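Local coordinates for protein pyrrolysyl-tRNA synthetase (Desulfitobacterium hafniense, PDB 3DSQ) that probably charges its cognate tRNA with pyrrolysine in an ATP-dependent reaction, as a homodimeric class II aminoacyl-tRNA synthetase, at residues H69-L74 with S278-V283; Q167-F172 with S272-L277. All coordinates share one frame; numbering follows the deposited sequence.

Interaction 1 (H69-L74 with S278-V283); sequences HRPALL and SYLDGV
D281 reaches across to A72 and makes the one hydrogen bond of this contact: A72 N donates to D281 OD1 over 2.9 Å, with an N-H...O angle of 146°. The approach is tilted, since the donor stands 44° out of the carboxylate plane. The chi1 of D281 (-167°) swings the carboxylate away from its own N and over to the start of helix 72-85. P71 occupies the N-cap position, so the acceptor serves the first N-H of that helix from outside it. The helix dipole would be expected to favour the negative charge, and D281 OD2 has a second partner, K68, in a salt bridge.

Carbon contacts of P71 flank the bond. P71 CB lies 3.8 Å from D281 CB, and L280 CD2 meets the same proline carbon, P71 CB, at 4.0 Å. The methyl of A72 sits beside the bonded oxygen, A72 CB being 3.6 Å from D281 OD1. Shortening D281 to an alanine is likely to leave A72 N without this acceptor and K68 without its carboxylate mate.

The aspartate projects from a type I' turn, L280 to V283, closed by L280 N to V283 O and V283 N to L280 O, both 2.9 Å. This tight beta hairpin joins strands 279-280 and 283-284. Helix 39-68 packs on D281 through H60 and L64, helix 257-265 meets A72 through L261, and Q91 of the second subunit packs on P71.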
ATOM      1  N   HIS B  69       5.249   0.575 -17.272  1.00 36.31           N
ATOM      2  CA  HIS B  69       4.260   1.507 -16.733  1.00 35.59           C
ATOM      3  C   HIS B  69       4.119   1.376 -15.214  1.00 33.46           C
ATOM      4  O   HIS B  69       3.245   2.002 -14.607  1.00 31.95           O
ATOM      5  CB  HIS B  69       2.901   1.294 -17.403  1.00 37.93           C
ATOM      6  CG  HIS B  69       2.890   1.642 -18.860  1.00 41.34           C
ATOM      7  ND1 HIS B  69       3.145   2.915 -19.321  1.00 42.34           N
ATOM      8  CD2 HIS B  69       2.674   0.879 -19.959  1.00 41.16           C
ATOM      9  CE1 HIS B  69       3.087   2.923 -20.641  1.00 42.09           C
ATOM     10  NE2 HIS B  69       2.803   1.701 -21.053  1.00 41.87           N
ATOM     11  N   ARG B  70       4.979   0.563 -14.606  1.00 31.91           N
ATOM     12  CA  ARG B  70       4.969   0.381 -13.159  1.00 33.01           C
ATOM     13  C   ARG B  70       6.291  -0.178 -12.660  1.00 31.93           C
ATOM     14  O   ARG B  70       6.914  -1.022 -13.313  1.00 31.31           O
ATOM     15  CB  ARG B  70       3.833  -0.548 -12.727  1.00 35.01           C
ATOM     16  CG  ARG B  70       3.991  -1.971 -13.196  1.00 36.52           C
ATOM     17  CD  ARG B  70       2.713  -2.732 -12.971  1.00 40.09           C
ATOM     18  NE  ARG B  70       2.811  -4.120 -13.403  1.00 40.77           N
ATOM     19  CZ  ARG B  70       1.814  -4.992 -13.311  1.00 42.03           C
ATOM     20  NH1 ARG B  70       0.648  -4.605 -12.810  1.00 42.20           N
ATOM     21  NH2 ARG B  70       1.986  -6.249 -13.697  1.00 40.75           N
ATOM     22  N   PRO B  71       6.738   0.288 -11.481  1.00 31.09           N
ATOM     23  CA  PRO B  71       7.992  -0.157 -10.877  1.00 27.16           C
ATOM     24  C   PRO B  71       7.924  -1.589 -10.364  1.00 25.56           C
ATOM     25  O   PRO B  71       6.837  -2.140 -10.169  1.00 25.00           O
ATOM     26  CB  PRO B  71       8.214   0.863  -9.765  1.00 28.93           C
ATOM     27  CG  PRO B  71       6.820   1.174  -9.330  1.00 28.84           C
ATOM     28  CD  PRO B  71       6.094   1.323 -10.648  1.00 29.92           C
ATOM     29  N   ALA B  72       9.101  -2.171 -10.150  1.00 24.19           N
ATOM     30  CA  ALA B  72       9.266  -3.542  -9.683  1.00 25.01           C
ATOM     31  C   ALA B  72       8.433  -3.944  -8.480  1.00 26.73           C
ATOM     32  O   ALA B  72       7.857  -5.036  -8.458  1.00 24.42           O
ATOM     33  CB  ALA B  72      10.739  -3.803  -9.386  1.00 24.74           C
ATOM     34  N   LEU B  73       8.372  -3.074  -7.472  1.00 26.75           N
ATOM     35  CA  LEU B  73       7.611  -3.389  -6.276  1.00 26.34           C
ATOM     36  C   LEU B  73       6.160  -3.665  -6.631  1.00 24.88           C
ATOM     37  O   LEU B  73       5.587  -4.628  -6.160  1.00 25.52           O
ATOM     38  CB  LEU B  73       7.697  -2.241  -5.248  1.00 25.18           C
ATOM     39  CG  LEU B  73       6.911  -2.449  -3.947  1.00 27.32           C
ATOM     40  CD1 LEU B  73       7.364  -3.749  -3.268  1.00 23.82           C
ATOM     41  CD2 LEU B  73       7.125  -1.251  -3.004  1.00 24.55           C
ATOM     42  N   LEU B  74       5.570  -2.820  -7.467  1.00 26.62           N
ATOM     43  CA  LEU B  74       4.176  -2.994  -7.848  1.00 27.35           C
ATOM     44  C   LEU B  74       3.969  -4.185  -8.776  1.00 30.51           C
ATOM     45  O   LEU B  74       2.951  -4.868  -8.701  1.00 31.51           O
ATOM     46  CB  LEU B  74       3.637  -1.717  -8.505  1.00 27.52           C
ATOM     47  CG  LEU B  74       3.508  -0.514  -7.556  1.00 31.17           C
ATOM     48  CD1 LEU B  74       2.993   0.696  -8.323  1.00 28.27           C
ATOM     49  CD2 LEU B  74       2.568  -0.861  -6.399  1.00 28.25           C
ATOM     50  N   SER B 278      13.145   9.520  -3.981  1.00 22.62           N
ATOM     51  CA  SER B 278      14.512   9.647  -4.509  1.00 23.84           C
ATOM     52  C   SER B 278      14.866   8.614  -5.585  1.00 24.81           C
ATOM     53  O   SER B 278      15.765   8.830  -6.400  1.00 21.30           O
ATOM     54  CB  SER B 278      15.527   9.531  -3.368  1.00 23.73           C
ATOM     55  OG  SER B 278      15.444  10.660  -2.518  1.00 29.30           O
ATOM     56  N   TYR B 279      14.180   7.479  -5.564  1.00 24.68           N
ATOM     57  CA  TYR B 279      14.430   6.438  -6.554  1.00 24.35           C
ATOM     58  C   TYR B 279      13.115   6.105  -7.222  1.00 25.21           C
ATOM     59  O   TYR B 279      12.054   6.521  -6.761  1.00 25.38           O
ATOM     60  CB  TYR B 279      14.955   5.153  -5.910  1.00 22.73           C
ATOM     61  CG  TYR B 279      16.279   5.240  -5.190  1.00 23.89           C
ATOM     62  CD1 TYR B 279      16.365   5.780  -3.904  1.00 22.77           C
ATOM     63  CD2 TYR B 279      17.432   4.696  -5.758  1.00 20.72           C
ATOM     64  CE1 TYR B 279      17.558   5.765  -3.196  1.00 23.32           C
ATOM     65  CE2 TYR B 279      18.632   4.667  -5.062  1.00 25.03           C
ATOM     66  CZ  TYR B 279      18.686   5.200  -3.773  1.00 27.34           C
ATOM     67  OH  TYR B 279      19.845   5.096  -3.047  1.00 28.05           O
ATOM     68  N   LEU B 280      13.193   5.344  -8.311  1.00 24.68           N
ATOM     69  CA  LEU B 280      12.005   4.912  -9.027  1.00 25.61           C
ATOM     70  C   LEU B 280      12.417   3.668  -9.792  1.00 25.17           C
ATOM     71  O   LEU B 280      13.355   3.713 -10.582  1.00 25.46           O
ATOM     72  CB  LEU B 280      11.532   5.979 -10.017  1.00 26.82           C
ATOM     73  CG  LEU B 280      10.057   6.030 -10.447  1.00 30.35           C
ATOM     74  CD1 LEU B 280       9.994   6.551 -11.873  1.00 29.94           C
ATOM     75  CD2 LEU B 280       9.382   4.676 -10.357  1.00 28.79           C
ATOM     76  N   ASP B 281      11.735   2.560  -9.528  1.00 26.77           N
ATOM     77  CA  ASP B 281      12.008   1.294 -10.207  1.00 28.43           C
ATOM     78  C   ASP B 281      13.503   0.939 -10.188  1.00 29.38           C
ATOM     79  O   ASP B 281      14.073   0.497 -11.192  1.00 28.41           O
ATOM     80  CB  ASP B 281      11.467   1.378 -11.641  1.00 27.60           C
ATOM     81  CG  ASP B 281      11.408   0.018 -12.346  1.00 30.22           C
ATOM     82  OD1 ASP B 281      11.285  -1.027 -11.680  1.00 29.79           O
ATOM     83  OD2 ASP B 281      11.467   0.006 -13.587  1.00 29.23           O
ATOM     84  N   GLY B 282      14.122   1.139  -9.026  1.00 28.02           N
ATOM     85  CA  GLY B 282      15.530   0.833  -8.842  1.00 23.62           C
ATOM     86  C   GLY B 282      16.516   1.885  -9.322  1.00 23.12           C
ATOM     87  O   GLY B 282      17.713   1.693  -9.179  1.00 24.25           O
ATOM     88  N   VAL B 283      16.034   2.993  -9.877  1.00 23.04           N
ATOM     89  CA  VAL B 283      16.928   4.033 -10.391  1.00 24.09           C
ATOM     90  C   VAL B 283      16.909   5.339  -9.581  1.00 23.87           C
ATOM     91  O   VAL B 283      15.849   5.896  -9.339  1.00 23.15           O
ATOM     92  CB  VAL B 283      16.574   4.375 -11.864  1.00 22.70           C
ATOM     93  CG1 VAL B 283      17.577   5.358 -12.428  1.00 22.80           C
ATOM     94  CG2 VAL B 283      16.537   3.097 -12.707  1.00 22.97           C
TER

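Interaction 2 (Q167-F172 with S272-L277). With NA (sodium ion), chain D.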
ATOM      1  N   GLN B 167      21.011  -2.557   6.628  1.00 43.76           N
ATOM      2  CA  GLN B 167      20.209  -1.454   6.108  1.00 41.44           C
ATOM      3  C   GLN B 167      18.856  -1.381   6.805  1.00 38.27           C
ATOM      4  O   GLN B 167      18.441  -2.337   7.458  1.00 40.36           O
ATOM      5  CB  GLN B 167      20.015  -1.607   4.597  1.00 42.37           C
ATOM      6  CG  GLN B 167      21.308  -1.536   3.803  1.00 42.79           C
ATOM      7  CD  GLN B 167      21.077  -1.514   2.301  1.00 40.97           C
ATOM      8  OE1 GLN B 167      20.499  -0.571   1.766  1.00 41.62           O
ATOM      9  NE2 GLN B 167      21.526  -2.559   1.618  1.00 40.71           N
ATOM     10  N   HIS B 168      18.169  -0.248   6.667  1.00 35.43           N
ATOM     11  CA  HIS B 168      16.867  -0.073   7.306  1.00 30.98           C
ATOM     12  C   HIS B 168      15.854   0.708   6.470  1.00 30.41           C
ATOM     13  O   HIS B 168      16.198   1.683   5.801  1.00 31.71           O
ATOM     14  CB  HIS B 168      17.038   0.648   8.653  1.00 29.16           C
ATOM     15  CG  HIS B 168      15.741   0.926   9.357  1.00 25.94           C
ATOM     16  ND1 HIS B 168      15.028  -0.051  10.015  1.00 23.55           N
ATOM     17  CD2 HIS B 168      15.002   2.059   9.453  1.00 25.83           C
ATOM     18  CE1 HIS B 168      13.904   0.464  10.484  1.00 24.32           C
ATOM     19  NE2 HIS B 168      13.864   1.743  10.158  1.00 25.72           N
ATOM     20  N   LEU B 169      14.602   0.264   6.517  1.00 28.79           N
ATOM     21  CA  LEU B 169      13.500   0.938   5.834  1.00 26.15           C
ATOM     22  C   LEU B 169      12.458   1.227   6.911  1.00 26.18           C
ATOM     23  O   LEU B 169      12.029   0.311   7.610  1.00 26.46           O
ATOM     24  CB  LEU B 169      12.867   0.035   4.766  1.00 26.89           C
ATOM     25  CG  LEU B 169      13.552  -0.159   3.402  1.00 24.95           C
ATOM     26  CD1 LEU B 169      12.683  -1.068   2.541  1.00 24.13           C
ATOM     27  CD2 LEU B 169      13.745   1.181   2.707  1.00 23.17           C
ATOM     28  N   ASN B 170      12.064   2.485   7.082  1.00 26.41           N
ATOM     29  CA  ASN B 170      11.036   2.792   8.074  1.00 25.83           C
ATOM     30  C   ASN B 170       9.716   2.270   7.543  1.00 26.00           C
ATOM     31  O   ASN B 170       8.864   1.842   8.306  1.00 25.95           O
ATOM     32  CB  ASN B 170      10.910   4.300   8.317  1.00 25.49           C
ATOM     33  CG  ASN B 170      12.100   4.873   9.060  1.00 26.93           C
ATOM     34  OD1 ASN B 170      12.655   4.240   9.958  1.00 25.96           O
ATOM     35  ND2 ASN B 170      12.493   6.080   8.692  1.00 27.25           N
ATOM     36  N   GLU B 171       9.552   2.329   6.224  1.00 24.79           N
ATOM     37  CA  GLU B 171       8.338   1.847   5.559  1.00 24.95           C
ATOM     38  C   GLU B 171       8.742   0.668   4.685  1.00 23.03           C
ATOM     39  O   GLU B 171       9.570   0.819   3.807  1.00 19.99           O
ATOM     40  CB  GLU B 171       7.743   2.924   4.640  1.00 27.29           C
ATOM     41  CG  GLU B 171       7.348   4.205   5.318  1.00 30.09           C
ATOM     42  CD  GLU B 171       6.587   5.136   4.402  1.00 26.78           C
ATOM     43  OE1 GLU B 171       5.588   4.692   3.798  1.00 25.82           O
ATOM     44  OE2 GLU B 171       6.980   6.315   4.296  1.00 27.64           O
ATOM     45  N   PHE B 172       8.158  -0.496   4.921  1.00 22.91           N
ATOM     46  CA  PHE B 172       8.489  -1.656   4.121  1.00 22.40           C
ATOM     47  C   PHE B 172       7.225  -2.452   3.787  1.00 23.37           C
ATOM     48  O   PHE B 172       6.187  -2.319   4.445  1.00 22.69           O
ATOM     49  CB  PHE B 172       9.565  -2.511   4.822  1.00 20.02           C
ATOM     50  CG  PHE B 172       9.212  -2.940   6.236  1.00 20.26           C
ATOM     51  CD1 PHE B 172       8.627  -4.177   6.474  1.00 20.07           C
ATOM     52  CD2 PHE B 172       9.486  -2.108   7.328  1.00 21.08           C
ATOM     53  CE1 PHE B 172       8.314  -4.598   7.774  1.00 23.51           C
ATOM     54  CE2 PHE B 172       9.177  -2.514   8.646  1.00 15.95           C
ATOM     55  CZ  PHE B 172       8.594  -3.754   8.871  1.00 21.01           C
ATOM     56  N   SER B 272      16.417   1.462  -3.174  1.00 24.66           N
ATOM     57  CA  SER B 272      16.251   1.548  -4.621  1.00 25.00           C
ATOM     58  C   SER B 272      14.864   1.148  -5.161  1.00 21.62           C
ATOM     59  O   SER B 272      14.382   1.719  -6.137  1.00 22.17           O
ATOM     60  CB  SER B 272      17.356   0.734  -5.301  1.00 24.36           C
ATOM     61  OG  SER B 272      16.848   0.005  -6.393  1.00 30.12           O
ATOM     62  N   MET B 273      14.202   0.195  -4.529  1.00 22.25           N
ATOM     63  CA  MET B 273      12.890  -0.207  -5.029  1.00 24.28           C
ATOM     64  C   MET B 273      11.752  -0.075  -4.019  1.00 23.76           C
ATOM     65  O   MET B 273      10.649  -0.569  -4.233  1.00 22.43           O
ATOM     66  CB  MET B 273      12.969  -1.634  -5.595  1.00 25.05           C
ATOM     67  CG  MET B 273      13.758  -1.691  -6.894  1.00 25.00           C
ATOM     68  SD  MET B 273      14.096  -3.342  -7.573  1.00 29.78           S
ATOM     69  CE  MET B 273      15.571  -3.714  -6.731  1.00 25.45           C
ATOM     70  N   ALA B 274      12.013   0.638  -2.930  1.00 23.74           N
ATOM     71  CA  ALA B 274      11.001   0.837  -1.905  1.00 21.92           C
ATOM     72  C   ALA B 274      10.184   2.082  -2.221  1.00 19.79           C
ATOM     73  O   ALA B 274      10.440   2.769  -3.209  1.00 21.72           O
ATOM     74  CB  ALA B 274      11.684   0.987  -0.541  1.00 23.13           C
ATOM     75  N   ARG B 275       9.190   2.368  -1.393  1.00 21.67           N
ATOM     76  CA  ARG B 275       8.384   3.580  -1.580  1.00 21.76           C
ATOM     77  C   ARG B 275       9.408   4.696  -1.494  1.00 22.08           C
ATOM     78  O   ARG B 275      10.186   4.758  -0.552  1.00 22.11           O
ATOM     79  CB  ARG B 275       7.364   3.716  -0.463  1.00 20.79           C
ATOM     80  CG  ARG B 275       6.317   2.650  -0.485  1.00 24.15           C
ATOM     81  CD  ARG B 275       5.376   2.733   0.712  1.00 23.37           C
ATOM     82  NE  ARG B 275       4.209   1.899   0.458  1.00 27.82           N
ATOM     83  CZ  ARG B 275       3.141   2.284  -0.235  1.00 29.69           C
ATOM     84  NH1 ARG B 275       3.066   3.515  -0.741  1.00 27.82           N
ATOM     85  NH2 ARG B 275       2.163   1.416  -0.466  1.00 29.22           N
ATOM     86  N   SER B 276       9.431   5.578  -2.476  1.00 22.91           N
ATOM     87  CA  SER B 276      10.460   6.596  -2.451  1.00 25.28           C
ATOM     88  C   SER B 276      10.183   7.831  -3.276  1.00 24.94           C
ATOM     89  O   SER B 276       9.365   7.813  -4.190  1.00 25.29           O
ATOM     90  CB  SER B 276      11.773   5.974  -2.936  1.00 27.32           C
ATOM     91  OG  SER B 276      12.848   6.888  -2.853  1.00 30.61           O
ATOM     92  N   LEU B 277      10.898   8.898  -2.938  1.00 23.61           N
ATOM     93  CA  LEU B 277      10.819  10.156  -3.660  1.00 23.32           C
ATOM     94  C   LEU B 277      12.186  10.392  -4.289  1.00 21.90           C
ATOM     95  O   LEU B 277      12.362  11.338  -5.044  1.00 23.22           O
ATOM     96  CB  LEU B 277      10.481  11.326  -2.728  1.00 22.62           C
ATOM     97  CG  LEU B 277       9.062  11.368  -2.149  1.00 24.51           C
ATOM     98  CD1 LEU B 277       8.875  12.649  -1.341  1.00 25.11           C
ATOM     99  CD2 LEU B 277       8.042  11.295  -3.274  1.00 22.18           C
TER
HETATM  100 NA    NA D 289      16.783  -4.432   7.615  1.00 53.47          NA
HETATM  101  O   HOH W   1       8.974   0.774   1.187  1.00 26.51           O
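The backbone oxygen of E171 and the amide of R275 share one water: it donates to E171 O over 2.7 Å and accepts from R275 N at 3.0 Å. No direct hydrogen bond joins the two segments, and the CA atoms of E171 and R275 are 7.3 Å apart, a spacing the water bridges.

Apolar contact comes from L169, whose two methyls straddle a single carbon: L169 CD1 is 3.8 Å from A274 CB, and CD2 sits at nearly the same range. With CG anti to the carbonyl carbon (chi1 -78°), the leucine fork is directed at that methyl.

Both segments belong to the class II synthetase core, where 167-172 leads into strand 171-180 of the mixed sheet and 272-277 is a loop following helix 257-265. E258 of that helix touches both L169 and A274.

The side chains of E171 and R275 cross at about a right angle, E171 OE1 touching R275 CD at 3.7 Å. Although the carboxylate and guanidinium planes are only 9° apart, E171 OE1 lies well out of the guanidinium plane, 4.6 Å from R275 NE, so any attraction is probably electrostatic only, with no N-H directed at the oxygen. Their stronger partners are on the second subunit: E171 OE1 is hydrogen-bonded to T96 OG1 and E171 OE2 to I97 N there, and R275 NH1 to its T94 O. At the other end, Q167 O binds the sodium ion at 2.7 Å, with Q164 O and S163 OG as the other ligands.

In the fold
Interactions 1 and 2 have centres 11 Å apart and are nested along the chain: 69-74 comes first, then 167-172, then 272-277, which runs directly into 278-283. One continuous C-terminal run therefore meets both the start of helix 72-85 and the approach to strand 171-180. The two contacts also touch each other, as in L73 CB to M273 O at 3.5 Å and Y279 CB to S272 O at the same distance. Helix 257-265 borders both, and all four segments lie in the class II core. The second subunit is met by 69-74 in interaction 1 and by E171, R275 and L277 in interaction 2, so both contacts reach the dimer interface.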